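PDB 7C2A: SGNH-hydrolase family esterase, which is an esterase of the SGNH-hydrolase family that hydrolyses ester bonds, possibly including those of lysophospholipids. Local coordinates for residues L9-S14 against K62-S67. Residues are numbered along the deposited sequence; the frame is centred on the assembly and turned at random. Where two conformers were deposited one is given.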
loop_
_atom_site.group_PDB
_atom_site.type_symbol
_atom_site.label_atom_id
_atom_site.label_comp_id
_atom_site.label_asym_id
_atom_site.label_seq_id
_atom_site.Cartn_x
_atom_site.Cartn_y
_atom_site.Cartn_z
ATOM N N LEU A 9 -6.243 7.339 11.604
ATOM C CA LEU A 9 -6.665 7.094 10.229
ATOM C C LEU A 9 -5.652 6.190 9.534
ATOM O O LEU A 9 -4.474 6.538 9.451
ATOM C CB LEU A 9 -6.751 8.425 9.486
ATOM C CG LEU A 9 -7.131 8.305 8.011
ATOM C CD1 LEU A 9 -8.547 7.761 7.863
ATOM C CD2 LEU A 9 -7.004 9.641 7.285
ATOM N N ALA A 10 -6.103 5.044 9.036
ATOM C CA ALA A 10 -5.269 4.149 8.234
ATOM C C ALA A 10 -5.647 4.367 6.772
ATOM O O ALA A 10 -6.650 3.840 6.291
ATOM C CB ALA A 10 -5.463 2.699 8.676
ATOM N N PHE A 11 -4.850 5.173 6.067
ATOM C CA PHE A 11 -5.171 5.634 4.718
ATOM C C PHE A 11 -4.263 4.892 3.747
ATOM O O PHE A 11 -3.071 5.192 3.670
ATOM C CB PHE A 11 -4.951 7.145 4.642
ATOM C CG PHE A 11 -5.503 7.785 3.397
ATOM C CD1 PHE A 11 -6.866 7.968 3.237
ATOM C CD2 PHE A 11 -4.654 8.216 2.377
ATOM C CE1 PHE A 11 -7.386 8.569 2.086
ATOM C CE2 PHE A 11 -5.158 8.822 1.230
ATOM C CZ PHE A 11 -6.521 8.994 1.080
ATOM N N GLY A 12 -4.803 3.922 3.024
ATOM C CA GLY A 12 -3.975 3.088 2.186
ATOM C C GLY A 12 -4.732 2.312 1.146
ATOM O O GLY A 12 -5.823 2.693 0.729
ATOM N N ASP A 13 -4.118 1.213 0.718
ATOM C CA ASP A 13 -4.620 0.415 -0.395
ATOM C C ASP A 13 -5.008 -0.982 0.078
ATOM O O ASP A 13 -5.510 -1.132 1.196
ATOM C CB ASP A 13 -3.630 0.412 -1.576
ATOM C CG ASP A 13 -2.242 -0.038 -1.185
ATOM O OD1 ASP A 13 -2.125 -0.857 -0.243
ATOM O OD2 ASP A 13 -1.257 0.393 -1.824
ATOM N N SER A 14 -4.786 -2.003 -0.748
ATOM C CA SER A 14 -5.185 -3.358 -0.369
ATOM C C SER A 14 -4.452 -3.871 0.864
ATOM O O SER A 14 -4.951 -4.793 1.522
ATOM C CB SER A 14 -4.982 -4.329 -1.532
ATOM O OG SER A 14 -3.637 -4.308 -1.975
ATOM N N LYS A 62 -9.406 14.621 1.113
ATOM C CA LYS A 62 -10.259 15.627 1.744
ATOM C C LYS A 62 -11.606 15.036 2.143
ATOM O O LYS A 62 -12.096 15.270 3.252
ATOM C CB LYS A 62 -10.465 16.817 0.805
ATOM C CG LYS A 62 -9.329 17.832 0.782
ATOM C CD LYS A 62 -9.650 18.961 -0.203
ATOM C CE LYS A 62 -8.536 19.997 -0.289
ATOM N NZ LYS A 62 -8.443 20.838 0.932
ATOM N N PHE A 63 -12.221 14.270 1.243
ATOM C CA PHE A 63 -13.515 13.668 1.539
ATOM C C PHE A 63 -13.425 12.731 2.733
ATOM O O PHE A 63 -14.296 12.736 3.610
ATOM C CB PHE A 63 -14.007 12.897 0.312
ATOM C CG PHE A 63 -15.316 12.190 0.527
ATOM C CD1 PHE A 63 -16.511 12.872 0.363
ATOM C CD2 PHE A 63 -15.364 10.860 0.901
ATOM C CE1 PHE A 63 -17.721 12.244 0.555
ATOM C CE2 PHE A 63 -16.584 10.227 1.097
ATOM C CZ PHE A 63 -17.761 10.924 0.929
ATOM N N VAL A 64 -12.383 11.900 2.776
ATOM C CA VAL A 64 -12.217 10.965 3.888
ATOM C C VAL A 64 -12.080 11.722 5.202
ATOM O O VAL A 64 -12.711 11.373 6.206
ATOM C CB VAL A 64 -11.028 10.020 3.618
ATOM C CG1 VAL A 64 -10.658 9.248 4.871
ATOM C CG2 VAL A 64 -11.369 9.063 2.490
ATOM N N LEU A 65 -11.279 12.780 5.215
ATOM C CA LEU A 65 -11.118 13.564 6.437
ATOM C C LEU A 65 -12.411 14.274 6.824
ATOM O O LEU A 65 -12.806 14.269 7.998
ATOM C CB LEU A 65 -9.987 14.569 6.252
ATOM C CG LEU A 65 -8.606 13.924 6.157
ATOM C CD1 LEU A 65 -7.586 14.937 5.686
ATOM C CD2 LEU A 65 -8.183 13.320 7.507
ATOM N N ASP A 66 -13.093 14.879 5.849
ATOM C CA ASP A 66 -14.342 15.585 6.118
ATOM C C ASP A 66 -15.452 14.640 6.545
ATOM O O ASP A 66 -16.438 15.092 7.139
ATOM C CB ASP A 66 -14.797 16.344 4.864
ATOM C CG ASP A 66 -13.916 17.531 4.527
ATOM O OD1 ASP A 66 -13.091 17.958 5.356
ATOM O OD2 ASP A 66 -14.066 18.050 3.402
ATOM N N SER A 67 -15.334 13.353 6.235
ATOM C CA SER A 67 -16.344 12.385 6.625
ATOM C C SER A 67 -16.205 11.928 8.066
ATOM O O SER A 67 -17.106 11.242 8.560
ATOM C CB SER A 67 -16.285 11.160 5.715
ATOM O OG SER A 67 -16.646 11.508 4.395
#
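Val64, on the helix, fits its two methyls against Leu9 and Phe11 of an interior strand, a compact example of helix-on-sheet packing in the three-layer alpha/beta/alpha fold of SGNH hydrolases. Strand 6-12 lies between strands 42-48 and 74-78 of the parallel sheet, hydrogen-bonding to both. Helix 54-66 belongs to the beta-alpha-beta crossover from strand 42-48 to strand 74-78, which passes over strand 6-12. A crossover helix runs antiparallel to the parallel strands, and the short segments here are close to that, at 161°, with their axes 11.1 Å apart at closest approach.

Alternate residues of a strand face the same side, and here Leu9 and Phe11 both point at the helix. Val64 divides its branches between them. CG1 lies anti to the backbone N (chi1 168°) and meets Leu9 CD1 at 4.0 Å, whereas CG2, anti to the carbonyl carbon, comes to the edge of the Phe11 ring, near its plane, 4.0 Å from CE1. The valine thus touches the rim of the aromatic ring, and other parts of the same helix, Arg60 and Ile61, also touch Phe11.

Leu9 likewise uses both methyls. Its second branch is taken up by Leu65, whose side chain reaches inward at its end and crosses that of Leu9 at about a right angle. Beyond this pair, Leu65 touches Glu103 and Leu104 of helix 90-106, so that from helix 54-66 it reaches both the sheet and a second helix. The two leucines meet through one methyl each, Leu9 CD2 to Leu65 CD2 at 3.9 Å.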